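Local atomic coordinates of Mab-21 domain-containing protein (Tribolium castaneum, PDB entry 7LT2), a protein that senses double-stranded RNA in the cytoplasm and, as a nucleotidyltransferase of innate immunity, makes 2',3'-cGAMP from ATP and GTP. Residues 36-39 and 40-44; 102-105 and 106-109; 135-138 and 139-143; 199-202 and 203-206. All coordinates share one frame; numbering follows the deposited sequence.

Contact 1. Residues 36-39 and 40-44; sequences VEQM and KTQDP
K40 lies back along the helix toward E37. K40 N gives the regular helical bond to V36 O at 3.0 Å. The side chain runs extended beyond CG, passing V36 O with CG and the E37 carboxylate with CD and CE, until K40 NZ closes a salt bridge with E37 OE2 at 2.9 Å. The ammonium reaches that oxygen on its syn side, 30° out of the carboxylate plane; E37 meets it by bending at chi2. F46 and F50 touch the K40 side chain as well.

T41 turns its hydroxyl back on the helix backbone: T41 OG1 sits between its own backbone N and carbonyl carbon (chi1 74°) and donates to Q38 O at 2.6 Å, in the carbonyl plane and on a lone pair. T41 CG2 packs on E37 O at 3.3 Å. This is the last turn of helix 18-42, where the i to i+4 pattern gives way: Q42 N bonds M39 O at 3.0 Å and Q38 O only weakly.

The Q42 amide folds back so that Q42 NE2 donates to T41 OG1 at 3.1 Å, nearly straight at 167°, making that hydroxyl both donor and acceptor. Q38, by contrast, sends its own NE2 to T148 OG1. D43 is the N-cap of helix 44-49, its OD2 taking the backbone N of F46.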
loop_
_atom_site.group_PDB
_atom_site.type_symbol
_atom_site.label_atom_id
_atom_site.label_comp_id
_atom_site.label_asym_id
_atom_site.label_seq_id
_atom_site.Cartn_x
_atom_site.Cartn_y
_atom_site.Cartn_z
ATOM N N VAL A 36 -18.640 3.760 3.708
ATOM C CA VAL A 36 -18.837 2.319 3.560
ATOM C C VAL A 36 -20.175 1.900 4.157
ATOM O O VAL A 36 -20.854 1.010 3.621
ATOM C CB VAL A 36 -17.649 1.552 4.178
ATOM C CG1 VAL A 36 -17.967 0.061 4.344
ATOM C CG2 VAL A 36 -16.412 1.734 3.312
ATOM N N GLU A 37 -20.588 2.540 5.258
ATOM C CA GLU A 37 -21.908 2.250 5.814
ATOM C C GLU A 37 -23.005 2.605 4.821
ATOM O O GLU A 37 -24.005 1.884 4.703
ATOM C CB GLU A 37 -22.119 2.999 7.134
ATOM C CG GLU A 37 -21.442 2.349 8.328
ATOM C CD GLU A 37 -21.986 0.955 8.614
ATOM O OE1 GLU A 37 -23.222 0.791 8.668
ATOM O OE2 GLU A 37 -21.173 0.023 8.779
ATOM N N GLN A 38 -22.834 3.712 4.092
ATOM C CA GLN A 38 -23.809 4.064 3.063
ATOM C C GLN A 38 -23.772 3.070 1.909
ATOM O O GLN A 38 -24.819 2.740 1.340
ATOM C CB GLN A 38 -23.561 5.489 2.565
ATOM C CG GLN A 38 -24.644 6.027 1.628
ATOM C CD GLN A 38 -25.936 6.375 2.349
ATOM O OE1 GLN A 38 -26.070 6.170 3.559
ATOM N NE2 GLN A 38 -26.900 6.906 1.603
ATOM N N MET A 39 -22.580 2.572 1.561
ATOM C CA MET A 39 -22.477 1.533 0.538
ATOM C C MET A 39 -23.312 0.309 0.902
ATOM O O MET A 39 -23.973 -0.281 0.036
ATOM C CB MET A 39 -21.018 1.128 0.334
ATOM C CG MET A 39 -20.148 2.167 -0.356
ATOM S SD MET A 39 -18.401 1.689 -0.372
ATOM C CE MET A 39 -18.439 0.217 -1.397
ATOM N N LYS A 40 -23.294 -0.087 2.177
ATOM C CA LYS A 40 -24.082 -1.239 2.612
ATOM C C LYS A 40 -25.572 -1.022 2.377
ATOM O O LYS A 40 -26.299 -1.972 2.060
ATOM C CB LYS A 40 -23.818 -1.526 4.092
ATOM C CG LYS A 40 -22.400 -1.958 4.423
ATOM C CD LYS A 40 -22.257 -2.103 5.938
ATOM C CE LYS A 40 -20.879 -2.602 6.337
ATOM N NZ LYS A 40 -20.753 -2.670 7.830
ATOM N N THR A 41 -26.053 0.219 2.531
ATOM C CA THR A 41 -27.473 0.485 2.311
ATOM C C THR A 41 -27.867 0.353 0.845
ATOM O O THR A 41 -29.057 0.184 0.550
ATOM C CB THR A 41 -27.860 1.884 2.801
ATOM O OG1 THR A 41 -27.363 2.872 1.885
ATOM C CG2 THR A 41 -27.304 2.147 4.186
ATOM N N GLN A 42 -26.899 0.419 -0.069
ATOM C CA GLN A 42 -27.164 0.429 -1.500
ATOM C C GLN A 42 -27.064 -0.941 -2.156
ATOM O O GLN A 42 -27.427 -1.069 -3.330
ATOM C CB GLN A 42 -26.196 1.394 -2.200
ATOM C CG GLN A 42 -26.403 2.833 -1.785
ATOM C CD GLN A 42 -27.835 3.273 -1.985
ATOM O OE1 GLN A 42 -28.317 3.348 -3.114
ATOM N NE2 GLN A 42 -28.533 3.544 -0.886
ATOM N N ASP A 43 -26.590 -1.963 -1.442
ATOM C CA ASP A 43 -26.427 -3.276 -2.050
ATOM C C ASP A 43 -26.356 -4.370 -0.994
ATOM O O ASP A 43 -25.336 -4.513 -0.308
ATOM C CB ASP A 43 -25.172 -3.317 -2.922
ATOM C CG ASP A 43 -25.145 -4.523 -3.833
ATOM O OD1 ASP A 43 -25.907 -4.537 -4.821
ATOM O OD2 ASP A 43 -24.369 -5.460 -3.561
ATOM N N PRO A 44 -27.411 -5.174 -0.848
ATOM C CA PRO A 44 -27.362 -6.269 0.133
ATOM C C PRO A 44 -26.240 -7.264 -0.118
ATOM O O PRO A 44 -25.704 -7.827 0.843
ATOM C CB PRO A 44 -28.743 -6.926 -0.013
ATOM C CG PRO A 44 -29.620 -5.835 -0.549
ATOM C CD PRO A 44 -28.740 -5.026 -1.460
#

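Contact 2. Residues 102-105 and 106-109; sequences NLDG and WLRQ
L103 and L107, one turn apart, meet through their branches on a short helix, 103-107, within the Mab-21 nucleotidyltransferase domain; N102 holds the N-cap position. The helix follows strand 95-100 and lies at the surface, away from the nucleotide and metal sites.

Backbone bonds come first. W106 N reaches N102 O at 3.2 Å, L107 N reaches L103 O at 2.9 Å, and R108 N reaches D104 O at 3.1 Å. R108 N also has a weak second bond to G105 O, and Q109 N turns back to W106 O, as the helix runs out.

The apolar contacts gather round L103. Its CG is anti to the backbone N (chi1 -179°), which carries L103 CD1 forward to L107 CD2 at 4.1 Å. L103 CD1 also lies at the edge of the W106 indole, near the ring plane, 4.2 Å from W106 CD1. Beyond the helix, L103 touches L123, while W106 packs edge-to-face with Y115.

N102 and D104 find their polar partners outside the helix: N102 ND2 donates to Y82 O, and D104 OD1 forms a salt bridge with R119. R108 does not join that pair: D104 OD2 and R108 NH1 stay 5.0 Å apart, close enough for a mild attraction, perhaps, but not for contact. Instead the arginine bends at chi3 and folds back over the backbone, so that D104 O lies 3.8 Å above the R108 guanidinium plane, over its centre, and G105 N lies over the same face, nearest R108 NH2 (3.7 Å).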
loop_
_atom_site.group_PDB
_atom_site.type_symbol
_atom_site.label_atom_id
_atom_site.label_comp_id
_atom_site.label_asym_id
_atom_site.label_seq_id
_atom_site.Cartn_x
_atom_site.Cartn_y
_atom_site.Cartn_z
ATOM N N ASN A 102 -18.509 -24.939 -5.661
ATOM C CA ASN A 102 -19.817 -25.311 -5.123
ATOM C C ASN A 102 -20.703 -24.077 -4.938
ATOM O O ASN A 102 -21.429 -23.959 -3.947
ATOM C CB ASN A 102 -19.673 -26.065 -3.796
ATOM C CG ASN A 102 -20.975 -26.726 -3.346
ATOM O OD1 ASN A 102 -21.707 -27.291 -4.152
ATOM N ND2 ASN A 102 -21.269 -26.635 -2.051
ATOM N N LEU A 103 -20.670 -23.149 -5.897
ATOM C CA LEU A 103 -21.543 -21.983 -5.783
ATOM C C LEU A 103 -23.013 -22.387 -5.807
ATOM O O LEU A 103 -23.825 -21.830 -5.061
ATOM C CB LEU A 103 -21.255 -20.969 -6.895
ATOM C CG LEU A 103 -22.140 -19.718 -6.807
ATOM C CD1 LEU A 103 -22.022 -19.076 -5.436
ATOM C CD2 LEU A 103 -21.807 -18.706 -7.903
ATOM N N ASP A 104 -23.374 -23.349 -6.659
ATOM C CA ASP A 104 -24.771 -23.773 -6.734
ATOM C C ASP A 104 -25.264 -24.301 -5.393
ATOM O O ASP A 104 -26.386 -23.999 -4.977
ATOM C CB ASP A 104 -24.946 -24.833 -7.815
ATOM C CG ASP A 104 -24.830 -24.266 -9.214
ATOM O OD1 ASP A 104 -24.705 -23.033 -9.355
ATOM O OD2 ASP A 104 -24.869 -25.061 -10.174
ATOM N N GLY A 105 -24.450 -25.107 -4.713
ATOM C CA GLY A 105 -24.852 -25.612 -3.412
ATOM C C GLY A 105 -25.034 -24.514 -2.388
ATOM O O GLY A 105 -25.912 -24.603 -1.528
ATOM N N TRP A 106 -24.211 -23.463 -2.465
ATOM C CA TRP A 106 -24.399 -22.316 -1.586
ATOM C C TRP A 106 -25.692 -21.578 -1.915
ATOM O O TRP A 106 -26.408 -21.138 -1.010
ATOM C CB TRP A 106 -23.189 -21.382 -1.688
ATOM C CG TRP A 106 -23.355 -20.092 -0.942
ATOM C CD1 TRP A 106 -23.366 -18.832 -1.472
ATOM C CD2 TRP A 106 -23.554 -19.937 0.468
ATOM N NE1 TRP A 106 -23.547 -17.905 -0.476
ATOM C CE2 TRP A 106 -23.670 -18.557 0.724
ATOM C CE3 TRP A 106 -23.635 -20.831 1.540
ATOM C CZ2 TRP A 106 -23.864 -18.049 2.008
ATOM C CZ3 TRP A 106 -23.831 -20.324 2.814
ATOM C CH2 TRP A 106 -23.938 -18.945 3.037
ATOM N N LEU A 107 -26.006 -21.429 -3.207
ATOM C CA LEU A 107 -27.236 -20.736 -3.582
ATOM C C LEU A 107 -28.469 -21.476 -3.080
ATOM O O LEU A 107 -29.502 -20.848 -2.820
ATOM C CB LEU A 107 -27.295 -20.551 -5.100
ATOM C CG LEU A 107 -26.153 -19.735 -5.717
ATOM C CD1 LEU A 107 -26.295 -19.660 -7.235
ATOM C CD2 LEU A 107 -26.090 -18.343 -5.106
ATOM N N ARG A 108 -28.381 -22.797 -2.923
ATOM C CA ARG A 108 -29.504 -23.582 -2.422
ATOM C C ARG A 108 -29.647 -23.511 -0.909
ATOM O O ARG A 108 -30.607 -24.072 -0.368
ATOM C CB ARG A 108 -29.366 -25.040 -2.867
ATOM C CG ARG A 108 -29.641 -25.240 -4.349
ATOM C CD ARG A 108 -29.647 -26.707 -4.735
ATOM N NE ARG A 108 -28.310 -27.285 -4.735
ATOM C CZ ARG A 108 -27.608 -27.552 -5.828
ATOM N NH1 ARG A 108 -28.095 -27.322 -7.038
ATOM N NH2 ARG A 108 -26.388 -28.069 -5.705
ATOM N N GLN A 109 -28.723 -22.846 -0.227
ATOM C CA GLN A 109 -28.830 -22.611 1.203
ATOM C C GLN A 109 -29.647 -21.352 1.468
ATOM O O GLN A 109 -29.735 -20.465 0.613
ATOM C CB GLN A 109 -27.439 -22.472 1.813
ATOM C CG GLN A 109 -26.640 -23.760 1.812
ATOM C CD GLN A 109 -27.242 -24.814 2.723
ATOM O OE1 GLN A 109 -28.083 -25.606 2.305
ATOM N NE2 GLN A 109 -26.810 -24.827 3.977
#

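Contact 3. Residues 135-138 and 139-143; sequences LRWM and ESLVQ
M138 reaches V142 one turn further along helix 131-147, and its side chain can be followed atom by atom. M138 CB lies against the next peptide, 3.2 Å from E139 N. M138 CG, anti to the backbone N (chi1 178°), is still within 3.8 Å of E139 N. From there the bend at chi2 (60°) brings M138 SD to V142 CG2 at 4.0 Å, the two side chains crossing at a slant. A further bend at chi3 then directs CE away from V142. V142 CG2 is itself pressed on M138 O at 3.2 Å, beside the bond that V142 N makes to M138 O at 2.8 Å.

On the adjoining side of the helix, W137 and L141 lie side by side and point the same way, with W137 CH2 4.0 Å from L141 CD2. Regular i to i+4 bonds, from E139 N to L135 O through to V142 N to M138 O, run unbroken beneath these contacts.

The buried side chains face two ways. W137 and L141 rest on F46 of helix 44-49, and M138 and L141 on M39 of helix 18-42; M138 also touches A196, and V142 touches L194, both on strand 188-200 of the central sheet.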
loop_
_atom_site.group_PDB
_atom_site.type_symbol
_atom_site.label_atom_id
_atom_site.label_comp_id
_atom_site.label_asym_id
_atom_site.label_seq_id
_atom_site.Cartn_x
_atom_site.Cartn_y
_atom_site.Cartn_z
ATOM N N LEU A 135 -13.987 -5.156 -10.546
ATOM C CA LEU A 135 -13.740 -3.718 -10.559
ATOM C C LEU A 135 -14.952 -2.950 -11.078
ATOM O O LEU A 135 -15.298 -1.888 -10.546
ATOM C CB LEU A 135 -12.495 -3.411 -11.393
ATOM C CG LEU A 135 -11.160 -3.820 -10.758
ATOM C CD1 LEU A 135 -10.058 -3.890 -11.809
ATOM C CD2 LEU A 135 -10.769 -2.844 -9.653
ATOM N N ARG A 136 -15.618 -3.477 -12.111
ATOM C CA ARG A 136 -16.806 -2.808 -12.635
ATOM C C ARG A 136 -17.935 -2.813 -11.613
ATOM O O ARG A 136 -18.677 -1.831 -11.493
ATOM C CB ARG A 136 -17.257 -3.469 -13.939
ATOM C CG ARG A 136 -16.287 -3.249 -15.079
ATOM C CD ARG A 136 -16.896 -3.613 -16.421
ATOM N NE ARG A 136 -17.109 -5.048 -16.554
ATOM C CZ ARG A 136 -16.174 -5.912 -16.926
ATOM N NH1 ARG A 136 -14.937 -5.522 -17.187
ATOM N NH2 ARG A 136 -16.490 -7.198 -17.044
ATOM N N TRP A 137 -18.072 -3.909 -10.863
ATOM C CA TRP A 137 -19.110 -3.985 -9.841
ATOM C C TRP A 137 -18.876 -2.955 -8.746
ATOM O O TRP A 137 -19.812 -2.266 -8.322
ATOM C CB TRP A 137 -19.152 -5.396 -9.257
ATOM C CG TRP A 137 -20.129 -5.586 -8.143
ATOM C CD1 TRP A 137 -21.462 -5.845 -8.259
ATOM C CD2 TRP A 137 -19.843 -5.563 -6.742
ATOM N NE1 TRP A 137 -22.029 -5.978 -7.012
ATOM C CE2 TRP A 137 -21.054 -5.812 -6.065
ATOM C CE3 TRP A 137 -18.681 -5.364 -5.994
ATOM C CZ2 TRP A 137 -21.137 -5.857 -4.675
ATOM C CZ3 TRP A 137 -18.763 -5.407 -4.613
ATOM C CH2 TRP A 137 -19.984 -5.653 -3.968
ATOM N N MET A 138 -17.630 -2.823 -8.283
ATOM C CA MET A 138 -17.342 -1.858 -7.226
ATOM C C MET A 138 -17.508 -0.425 -7.724
ATOM O O MET A 138 -18.048 0.425 -7.008
ATOM C CB MET A 138 -15.928 -2.084 -6.683
ATOM C CG MET A 138 -15.512 -1.105 -5.598
ATOM S SD MET A 138 -16.585 -1.174 -4.144
ATOM C CE MET A 138 -16.105 -2.741 -3.432
ATOM N N GLU A 139 -17.053 -0.140 -8.947
ATOM C CA GLU A 139 -17.237 1.188 -9.526
ATOM C C GLU A 139 -18.715 1.562 -9.579
ATOM O O GLU A 139 -19.098 2.678 -9.209
ATOM C CB GLU A 139 -16.609 1.232 -10.923
ATOM C CG GLU A 139 -16.944 2.465 -11.736
ATOM C CD GLU A 139 -16.419 2.376 -13.163
ATOM O OE1 GLU A 139 -15.887 1.311 -13.544
ATOM O OE2 GLU A 139 -16.542 3.373 -13.907
ATOM N N SER A 140 -19.563 0.632 -10.028
ATOM C CA SER A 140 -20.998 0.890 -10.067
ATOM C C SER A 140 -21.554 1.157 -8.672
ATOM O O SER A 140 -22.341 2.091 -8.477
ATOM C CB SER A 140 -21.714 -0.294 -10.724
ATOM O OG SER A 140 -23.118 -0.163 -10.631
ATOM N N LEU A 141 -21.135 0.361 -7.685
ATOM C CA LEU A 141 -21.620 0.547 -6.320
ATOM C C LEU A 141 -21.170 1.885 -5.743
ATOM O O LEU A 141 -21.943 2.562 -5.053
ATOM C CB LEU A 141 -21.141 -0.607 -5.439
ATOM C CG LEU A 141 -21.454 -0.536 -3.947
ATOM C CD1 LEU A 141 -22.948 -0.330 -3.702
ATOM C CD2 LEU A 141 -20.956 -1.797 -3.268
ATOM N N VAL A 142 -19.929 2.288 -6.016
ATOM C CA VAL A 142 -19.449 3.580 -5.536
ATOM C C VAL A 142 -20.245 4.723 -6.160
ATOM O O VAL A 142 -20.649 5.664 -5.465
ATOM C CB VAL A 142 -17.938 3.711 -5.796
ATOM C CG1 VAL A 142 -17.469 5.132 -5.515
ATOM C CG2 VAL A 142 -17.181 2.713 -4.916
ATOM N N GLN A 143 -20.503 4.653 -7.474
ATOM C CA GLN A 143 -21.319 5.672 -8.133
ATOM C C GLN A 143 -22.718 5.725 -7.530
ATOM O O GLN A 143 -23.244 6.806 -7.237
ATOM C CB GLN A 143 -21.403 5.393 -9.639
ATOM C CG GLN A 143 -20.093 5.550 -10.401
ATOM C CD GLN A 143 -19.763 7.000 -10.710
ATOM O OE1 GLN A 143 -20.445 7.914 -10.255
ATOM N NE2 GLN A 143 -18.708 7.213 -11.489
#

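Contact 4. Residues 199-202 and 203-206; sequences VFSG and DKWP
S201 O accepts from K204 N at 3.0 Å, and G202 O accepts from W205 N at 3.1 Å: two successive i to i+3 bonds of a short 3-10 segment just after strand 188-200. Both N-H bonds are nearly straight, yet each donor stands above the carbonyl plane and off the lone pairs, by 39° at S201 O and 60° at G202 O. D203 N comes as near to S201 O, but at too poor an angle to bond.

Across the turn, F200 CB meets K204 CB at 4.0 Å, and K204 CG approaches the phenyl ring obliquely; a bend at chi2 then takes the rest of the lysine away. The S201 hydroxyl and the D203 carboxylate come no closer than 4.2 Å, from S201 OG to D203 OD2. W205 CB touches G202 O at 3.3 Å, and with CG anti to the backbone N (chi1 -170°) the indole swings off the turn, its NE1 donating to R211 O.

The W205 ring meets F244, a residue that by similarity binds GTP, and also F222. F200 pairs through its backbone with F222 of strand 222-225, and V199 with L77 of strand 70-77.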
loop_
_atom_site.group_PDB
_atom_site.type_symbol
_atom_site.label_atom_id
_atom_site.label_comp_id
_atom_site.label_asym_id
_atom_site.label_seq_id
_atom_site.Cartn_x
_atom_site.Cartn_y
_atom_site.Cartn_z
ATOM N N VAL A 199 -10.700 -11.746 0.695
ATOM C CA VAL A 199 -9.878 -12.147 1.835
ATOM C C VAL A 199 -10.116 -13.621 2.145
ATOM O O VAL A 199 -11.234 -14.131 1.998
ATOM C CB VAL A 199 -10.157 -11.261 3.071
ATOM C CG1 VAL A 199 -11.612 -11.375 3.530
ATOM C CG2 VAL A 199 -9.183 -11.589 4.205
ATOM N N PHE A 200 -9.053 -14.308 2.557
ATOM C CA PHE A 200 -9.088 -15.746 2.793
ATOM C C PHE A 200 -8.403 -16.082 4.108
ATOM O O PHE A 200 -7.590 -15.311 4.623
ATOM C CB PHE A 200 -8.420 -16.505 1.648
ATOM C CG PHE A 200 -9.052 -16.238 0.322
ATOM C CD1 PHE A 200 -10.151 -16.963 -0.087
ATOM C CD2 PHE A 200 -8.565 -15.236 -0.502
ATOM C CE1 PHE A 200 -10.746 -16.711 -1.307
ATOM C CE2 PHE A 200 -9.156 -14.981 -1.719
ATOM C CZ PHE A 200 -10.246 -15.716 -2.122
ATOM N N SER A 201 -8.749 -17.249 4.649
ATOM C CA SER A 201 -8.186 -17.740 5.898
ATOM C C SER A 201 -6.873 -18.473 5.640
ATOM O O SER A 201 -6.492 -18.754 4.500
ATOM C CB SER A 201 -9.172 -18.666 6.616
ATOM O OG SER A 201 -9.299 -19.902 5.928
ATOM N N GLY A 202 -6.190 -18.803 6.737
ATOM C CA GLY A 202 -4.846 -19.345 6.642
ATOM C C GLY A 202 -4.750 -20.628 5.842
ATOM O O GLY A 202 -3.712 -20.902 5.235
ATOM N N ASP A 203 -5.825 -21.422 5.815
ATOM C CA ASP A 203 -5.812 -22.689 5.090
ATOM C C ASP A 203 -5.574 -22.509 3.598
ATOM O O ASP A 203 -5.086 -23.437 2.945
ATOM C CB ASP A 203 -7.133 -23.432 5.302
ATOM C CG ASP A 203 -7.418 -23.709 6.762
ATOM O OD1 ASP A 203 -6.451 -23.796 7.547
ATOM O OD2 ASP A 203 -8.607 -23.843 7.120
ATOM N N LYS A 204 -5.910 -21.349 3.042
ATOM C CA LYS A 204 -5.796 -21.108 1.611
ATOM C C LYS A 204 -4.457 -20.496 1.219
ATOM O O LYS A 204 -4.253 -20.207 0.035
ATOM C CB LYS A 204 -6.937 -20.200 1.140
ATOM C CG LYS A 204 -8.311 -20.619 1.652
ATOM C CD LYS A 204 -8.615 -22.072 1.316
ATOM C CE LYS A 204 -9.810 -22.582 2.111
ATOM N NZ LYS A 204 -10.088 -24.019 1.839
ATOM N N TRP A 205 -3.554 -20.302 2.176
ATOM C CA TRP A 205 -2.267 -19.674 1.896
ATOM C C TRP A 205 -1.504 -20.484 0.848
ATOM O O TRP A 205 -1.380 -21.707 0.990
ATOM C CB TRP A 205 -1.458 -19.566 3.189
ATOM C CG TRP A 205 -0.202 -18.737 3.102
ATOM C CD1 TRP A 205 0.980 -19.097 2.522
ATOM C CD2 TRP A 205 0.003 -17.426 3.649
ATOM N NE1 TRP A 205 1.901 -18.084 2.654
ATOM C CE2 TRP A 205 1.326 -17.047 3.342
ATOM C CE3 TRP A 205 -0.806 -16.535 4.359
ATOM C CZ2 TRP A 205 1.860 -15.815 3.723
ATOM C CZ3 TRP A 205 -0.274 -15.308 4.735
ATOM C CH2 TRP A 205 1.047 -14.965 4.422
ATOM N N PRO A 206 -0.984 -19.850 -0.205
ATOM C CA PRO A 206 -0.334 -20.614 -1.284
ATOM C C PRO A 206 0.975 -21.239 -0.824
ATOM O O PRO A 206 1.736 -20.637 -0.061
ATOM C CB PRO A 206 -0.099 -19.558 -2.372
ATOM C CG PRO A 206 -0.032 -18.260 -1.625
ATOM C CD PRO A 206 -1.008 -18.404 -0.483
#

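In the fold
Along the chain the four contacts follow one another in numerical order. Contacts 1 and 3 are close partners, their centres about 12 Å apart: the end of helix 18-42 packs on helix 131-147, with M39 CE 3.6 Å from M138 SD and D43 OD2 3.4 Å from W137 CZ2. Contact 3 also backs onto strand 188-200, the strand that bears D193, a probable catalytic metal ligand, and that ends in contact 4, about 26 Å away between centres. Contact 2 stands apart, about 21 to 25 Å between centres from the other three and touching none. Strand 95-100 before it and strand 188-200 belong to one mixed sheet, so contacts 2 and 4 both lie next to strands of the sheet that also carries D193.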